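Local coordinates for transcription regulator PadR N-terminal domain-containing protein (Streptococcus mutans, PDB 3L7W) that probably binds DNA as a dimeric transcription regulator of the PadR family, through a winged helix-turn-helix domain, at residues L13-V18 and K48-A53; L56-Q61 and R67-H72. All blocks are in the same frame, centred on the assembly; numbering follows the deposited sequence.

Contact 1 (L13-V18 and K48-A53)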
loop_
_atom_site.group_PDB
_atom_site.type_symbol
_atom_site.label_atom_id
_atom_site.label_comp_id
_atom_site.label_asym_id
_atom_site.label_seq_id
_atom_site.Cartn_x
_atom_site.Cartn_y
_atom_site.Cartn_z
ATOM N N LEU A 13 -2.884 10.606 1.553
ATOM C CA LEU A 13 -2.697 11.429 0.359
ATOM C C LEU A 13 -3.466 12.740 0.463
ATOM O O LEU A 13 -2.945 13.796 0.153
ATOM C CB LEU A 13 -3.114 10.662 -0.900
ATOM C CG LEU A 13 -2.158 9.493 -1.220
ATOM C CD1 LEU A 13 -2.746 8.619 -2.294
ATOM C CD2 LEU A 13 -0.803 10.008 -1.655
ATOM N N ILE A 14 -4.722 12.663 0.880
ATOM C CA ILE A 14 -5.536 13.861 0.975
ATOM C C ILE A 14 -4.882 14.860 1.913
ATOM O O ILE A 14 -4.643 16.004 1.545
ATOM C CB ILE A 14 -6.932 13.552 1.511
ATOM C CG1 ILE A 14 -7.747 12.802 0.450
ATOM C CG2 ILE A 14 -7.621 14.838 1.904
ATOM C CD1 ILE A 14 -8.993 12.167 0.986
ATOM N N LEU A 15 -4.592 14.421 3.130
ATOM C CA LEU A 15 -3.963 15.310 4.094
ATOM C C LEU A 15 -2.651 15.844 3.548
ATOM O O LEU A 15 -2.340 17.021 3.710
ATOM C CB LEU A 15 -3.733 14.582 5.410
ATOM C CG LEU A 15 -4.760 14.827 6.515
ATOM C CD1 LEU A 15 -6.125 15.182 5.960
ATOM C CD2 LEU A 15 -4.826 13.651 7.472
ATOM N N ALA A 16 -1.883 14.985 2.881
ATOM C CA ALA A 16 -0.588 15.408 2.376
ATOM C C ALA A 16 -0.796 16.478 1.329
ATOM O O ALA A 16 -0.087 17.486 1.317
ATOM C CB ALA A 16 0.204 14.237 1.801
ATOM N N ILE A 17 -1.776 16.254 0.457
ATOM C CA ILE A 17 -2.046 17.181 -0.637
ATOM C C ILE A 17 -2.517 18.511 -0.067
ATOM O O ILE A 17 -2.037 19.576 -0.447
ATOM C CB ILE A 17 -3.117 16.628 -1.571
ATOM C CG1 ILE A 17 -2.570 15.418 -2.344
ATOM C CG2 ILE A 17 -3.567 17.687 -2.546
ATOM C CD1 ILE A 17 -3.620 14.681 -3.112
ATOM N N VAL A 18 -3.449 18.430 0.872
ATOM C CA VAL A 18 -4.022 19.614 1.458
ATOM C C VAL A 18 -2.967 20.363 2.250
ATOM O O VAL A 18 -3.064 21.571 2.410
ATOM C CB VAL A 18 -5.231 19.263 2.322
ATOM C CG1 VAL A 18 -5.792 20.524 3.003
ATOM C CG2 VAL A 18 -6.292 18.611 1.441
ATOM N N LYS A 48 -15.000 13.969 3.873
ATOM C CA LYS A 48 -15.954 14.321 4.928
ATOM C C LYS A 48 -15.499 13.739 6.261
ATOM O O LYS A 48 -15.454 14.429 7.281
ATOM C CB LYS A 48 -17.368 13.840 4.573
ATOM C CG LYS A 48 -18.448 14.249 5.572
ATOM C CD LYS A 48 -19.833 14.206 4.921
ATOM C CE LYS A 48 -20.965 14.185 5.947
ATOM N NZ LYS A 48 -21.199 12.810 6.497
ATOM N N LYS A 49 -15.138 12.464 6.238
ATOM C CA LYS A 49 -14.615 11.787 7.413
ATOM C C LYS A 49 -13.468 12.588 8.037
ATOM O O LYS A 49 -13.427 12.792 9.252
ATOM C CB LYS A 49 -14.139 10.398 6.995
ATOM C CG LYS A 49 -13.409 9.591 8.043
ATOM C CD LYS A 49 -13.039 8.240 7.441
ATOM C CE LYS A 49 -12.464 7.303 8.481
ATOM N NZ LYS A 49 -11.142 7.781 8.956
ATOM N N LEU A 50 -12.544 13.048 7.197
ATOM C CA LEU A 50 -11.344 13.733 7.680
ATOM C C LEU A 50 -11.749 15.053 8.264
ATOM O O LEU A 50 -11.139 15.545 9.205
ATOM C CB LEU A 50 -10.342 13.968 6.546
ATOM C CG LEU A 50 -9.634 12.680 6.095
ATOM C CD1 LEU A 50 -8.712 12.946 4.931
ATOM C CD2 LEU A 50 -8.857 12.076 7.265
ATOM N N GLU A 51 -12.772 15.651 7.678
ATOM C CA GLU A 51 -13.253 16.899 8.217
ATOM C C GLU A 51 -13.876 16.627 9.581
ATOM O O GLU A 51 -13.520 17.260 10.566
ATOM C CB GLU A 51 -14.258 17.558 7.286
ATOM C CG GLU A 51 -14.877 18.790 7.916
ATOM C CD GLU A 51 -15.896 19.459 7.028
ATOM O OE1 GLU A 51 -16.255 18.870 5.973
ATOM O OE2 GLU A 51 -16.331 20.575 7.397
ATOM N N LYS A 52 -14.786 15.663 9.637
ATOM C CA LYS A 52 -15.484 15.360 10.877
ATOM C C LYS A 52 -14.486 15.099 11.990
ATOM O O LYS A 52 -14.670 15.538 13.131
ATOM C CB LYS A 52 -16.389 14.136 10.705
ATOM C CG LYS A 52 -17.237 13.837 11.936
ATOM C CD LYS A 52 -17.625 12.376 12.010
ATOM C CE LYS A 52 -18.929 12.181 12.770
ATOM N NZ LYS A 52 -20.118 12.534 11.935
ATOM N N ALA A 53 -13.422 14.384 11.638
ATOM C CA ALA A 53 -12.405 13.974 12.591
ATOM C C ALA A 53 -11.545 15.154 12.976
ATOM O O ALA A 53 -10.702 15.050 13.865
ATOM C CB ALA A 53 -11.538 12.851 11.996
#
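Leu50 reaches from helix 40-52 to Ile14 and Leu15 on helix 7-20, joining two helices of the winged helix-turn-helix domain expected of a PadR-family regulator. By analogy with such domains, helix 40-52 would be the recognition helix, and this contact lies near its C-terminal end, on the side turned into the core. The closest touches all fall on one methyl of Leu50. Its CD1 meets CG2 of Ile14 at 3.7 Å and CD1 of Leu15 at 3.6 Å, so two consecutive residues of one helix receive one branch from the other. Ile14 offers more than its CG2: its own CD1 is 4.0 Å from Leu50 CD1, so both arms of the isoleucine border the same methyl. On Leu15 the CB does not aim at the partner helix; it is the end of the side chain that closes the distance, with chi1 at an unusual -99°. Between 13-18 and 48-53 the nearest CA atoms, Leu15 and Leu50, are 8.4 Å apart, so only side chains bridge them, and every touching group is apolar and buried. Ile14 also packs on Leu43, Ile46 and Leu47 of helix 40-52. Leu56, on the strand that follows, packs against Ile14, Leu15 and Leu50 alike, while Ile28 and Ile32 of helix 25-32 cover Ile14 and Leu81 and Leu84 of helix 75-100 cover Leu15. Farther out, Leu13 and Ile17 pack on Ile98 of the second subunit. One residue before Leu50, the exposed Lys49 reaches back with NZ to a salt bridge with Glu11 OE2 on helix 7-20.

Contact 2 (L56-Q61 and R67-H72)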
loop_
_atom_site.group_PDB
_atom_site.type_symbol
_atom_site.label_atom_id
_atom_site.label_comp_id
_atom_site.label_asym_id
_atom_site.label_seq_id
_atom_site.Cartn_x
_atom_site.Cartn_y
_atom_site.Cartn_z
ATOM N N LEU A 56 -9.337 18.173 8.689
ATOM C CA LEU A 56 -9.559 19.181 7.667
ATOM C C LEU A 56 -10.667 20.150 8.107
ATOM O O LEU A 56 -11.695 19.744 8.638
ATOM C CB LEU A 56 -9.954 18.524 6.347
ATOM C CG LEU A 56 -8.894 17.643 5.676
ATOM C CD1 LEU A 56 -9.517 16.889 4.515
ATOM C CD2 LEU A 56 -7.721 18.479 5.201
ATOM N N SER A 57 -10.456 21.436 7.887
ATOM C CA SER A 57 -11.545 22.371 8.037
ATOM C C SER A 57 -11.834 22.773 6.615
ATOM O O SER A 57 -10.994 22.575 5.737
ATOM C CB SER A 57 -11.143 23.577 8.888
ATOM O OG SER A 57 -10.140 24.321 8.236
ATOM N N THR A 58 -13.018 23.323 6.382
ATOM C CA THR A 58 -13.421 23.707 5.042
ATOM C C THR A 58 -13.985 25.119 5.012
ATOM O O THR A 58 -14.534 25.617 5.995
ATOM C CB THR A 58 -14.548 22.813 4.550
ATOM O OG1 THR A 58 -15.632 22.917 5.478
ATOM C CG2 THR A 58 -14.091 21.350 4.430
ATOM N N TYR A 59 -13.876 25.745 3.855
ATOM C CA TYR A 59 -14.476 27.036 3.644
ATOM C C TYR A 59 -14.791 27.097 2.183
ATOM O O TYR A 59 -14.289 26.283 1.398
ATOM C CB TYR A 59 -13.519 28.158 4.037
ATOM C CG TYR A 59 -12.194 28.120 3.322
ATOM C CD1 TYR A 59 -11.132 27.376 3.827
ATOM C CD2 TYR A 59 -11.995 28.835 2.148
ATOM C CE1 TYR A 59 -9.898 27.358 3.188
ATOM C CE2 TYR A 59 -10.768 28.802 1.487
ATOM C CZ TYR A 59 -9.723 28.063 2.021
ATOM O OH TYR A 59 -8.506 28.026 1.385
ATOM N N THR A 60 -15.635 28.042 1.803
ATOM C CA THR A 60 -15.899 28.221 0.388
ATOM C C THR A 60 -15.098 29.394 -0.122
ATOM O O THR A 60 -14.675 30.250 0.645
ATOM C CB THR A 60 -17.386 28.407 0.120
ATOM O OG1 THR A 60 -17.879 29.526 0.872
ATOM C CG2 THR A 60 -18.113 27.169 0.551
ATOM N N GLN A 61 -14.860 29.418 -1.419
ATOM C CA GLN A 61 -14.083 30.484 -2.016
ATOM C C GLN A 61 -14.344 30.427 -3.507
ATOM O O GLN A 61 -14.430 29.347 -4.095
ATOM C CB GLN A 61 -12.607 30.271 -1.717
ATOM C CG GLN A 61 -11.683 31.368 -2.192
ATOM C CD GLN A 61 -10.247 31.087 -1.797
ATOM O OE1 GLN A 61 -9.883 31.194 -0.625
ATOM N NE2 GLN A 61 -9.431 30.697 -2.770
ATOM N N ARG A 67 -18.120 29.149 -6.641
ATOM C CA ARG A 67 -17.711 28.929 -5.257
ATOM C C ARG A 67 -17.303 27.475 -5.127
ATOM O O ARG A 67 -18.089 26.586 -5.429
ATOM C CB ARG A 67 -18.848 29.189 -4.263
ATOM C CG ARG A 67 -19.697 30.423 -4.499
ATOM C CD ARG A 67 -19.285 31.609 -3.642
ATOM N NE ARG A 67 -18.933 31.273 -2.263
ATOM C CZ ARG A 67 -18.146 32.050 -1.521
ATOM N NH1 ARG A 67 -17.670 33.160 -2.047
ATOM N NH2 ARG A 67 -17.820 31.732 -0.277
ATOM N N ARG A 68 -16.087 27.238 -4.654
ATOM C CA ARG A 68 -15.601 25.885 -4.409
ATOM C C ARG A 68 -15.510 25.644 -2.917
ATOM O O ARG A 68 -15.269 26.570 -2.146
ATOM C CB ARG A 68 -14.189 25.728 -4.964
ATOM C CG ARG A 68 -14.073 25.947 -6.439
ATOM C CD ARG A 68 -14.761 24.840 -7.156
ATOM N NE ARG A 68 -14.128 24.571 -8.433
ATOM C CZ ARG A 68 -14.022 23.356 -8.942
ATOM N NH1 ARG A 68 -14.495 22.319 -8.262
ATOM N NH2 ARG A 68 -13.439 23.180 -10.116
ATOM N N LYS A 69 -15.665 24.392 -2.515
ATOM C CA LYS A 69 -15.396 24.012 -1.142
ATOM C C LYS A 69 -13.915 23.687 -1.015
ATOM O O LYS A 69 -13.415 22.725 -1.617
ATOM C CB LYS A 69 -16.253 22.818 -0.752
ATOM C CG LYS A 69 -16.056 22.293 0.656
ATOM C CD LYS A 69 -16.904 21.031 0.796
ATOM C CE LYS A 69 -17.023 20.552 2.215
ATOM N NZ LYS A 69 -18.174 19.614 2.352
ATOM N N TYR A 70 -13.208 24.514 -0.259
ATOM C CA TYR A 70 -11.796 24.275 -0.004
ATOM C C TYR A 70 -11.605 23.517 1.282
ATOM O O TYR A 70 -12.350 23.699 2.259
ATOM C CB TYR A 70 -11.013 25.583 0.061
ATOM C CG TYR A 70 -10.700 26.127 -1.299
ATOM C CD1 TYR A 70 -11.670 26.783 -2.028
ATOM C CD2 TYR A 70 -9.442 25.963 -1.867
ATOM C CE1 TYR A 70 -11.407 27.283 -3.278
ATOM C CE2 TYR A 70 -9.162 26.465 -3.132
ATOM C CZ TYR A 70 -10.155 27.120 -3.829
ATOM O OH TYR A 70 -9.926 27.627 -5.088
ATOM N N TYR A 71 -10.600 22.653 1.264
ATOM C CA TYR A 71 -10.191 21.932 2.448
ATOM C C TYR A 71 -8.889 22.523 2.919
ATOM O O TYR A 71 -8.053 22.948 2.123
ATOM C CB TYR A 71 -10.001 20.451 2.127
ATOM C CG TYR A 71 -11.281 19.787 1.734
ATOM C CD1 TYR A 71 -11.671 19.717 0.396
ATOM C CD2 TYR A 71 -12.107 19.223 2.691
ATOM C CE1 TYR A 71 -12.846 19.105 0.027
ATOM C CE2 TYR A 71 -13.298 18.611 2.330
ATOM C CZ TYR A 71 -13.667 18.561 1.000
ATOM O OH TYR A 71 -14.856 17.948 0.645
ATOM N N HIS A 72 -8.721 22.539 4.228
ATOM C CA HIS A 72 -7.574 23.139 4.839
ATOM C C HIS A 72 -7.121 22.204 5.938
ATOM O O HIS A 72 -7.933 21.730 6.732
ATOM C CB HIS A 72 -7.963 24.483 5.447
ATOM C CG HIS A 72 -6.903 25.053 6.323
ATOM N ND1 HIS A 72 -5.776 25.666 5.816
ATOM C CD2 HIS A 72 -6.769 25.067 7.670
ATOM C CE1 HIS A 72 -5.006 26.056 6.815
ATOM N NE2 HIS A 72 -5.585 25.706 7.952
#
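A chi1 of 57° puts Tyr59 CG between its backbone N and carbonyl carbon, and the ring then leans over Tyr70, whose CG lies anti to its own carbonyl carbon. Tyr70 CB consequently lies over one face of the Tyr59 ring, a CH-pi contact 3.6 Å from the centroid. The ring planes are only 8° apart, yet their centroids are 5.5 Å apart, so most of each ring lies beside the other. Gln61 CB touches Tyr70 CE1 at 3.6 Å, and its amide lies over one face of that ring. On the other side of the sheet Thr58 CG2 packs against Tyr71 CD2 at 3.4 Å, their side chains running alongside each other. The antiparallel strands join through hydrogen-bonded pairs Ser57-His72, Tyr59-Tyr70 and Gln61-Arg68, with Arg68 N to Gln61 O almost straight at 2.7 Å. This hairpin is consistent with the wing of a winged helix-turn-helix domain, as in the PadR family. The Asp22 carboxylate, just before strand 23-24, is hydrogen-bonded through OD2 to Tyr59 OH and through OD1 to His72 ND1. That strand pairs with 66-73 through Ser23 and Tyr71, and Tyr71 packs on helices 40-52 (Tyr44, Leu47) and 25-32 (Ile28).

Contact 1 is a small, wholly buried meeting of helices held by methyl groups, whereas contact 2 is a larger, partly buried strand pairing that combines backbone hydrogen bonds with aromatic packing and reaches toward the surface. They follow one another in the chain, joined by the turn between helix 40-52 and strand 56-63. Leu56 carries the strand pairing into the helical core. Leu50 O probably receives a hydrogen bond from Leu56 N, and Glu51 OE2 probably one from Thr58 OG1. Val18 CG1 also packs against Tyr71 O, at 3.4 Å. Contact 1 belongs to the helical core and lies near the dimer partner, while in contact 2 the other subunit touches neither strand segment.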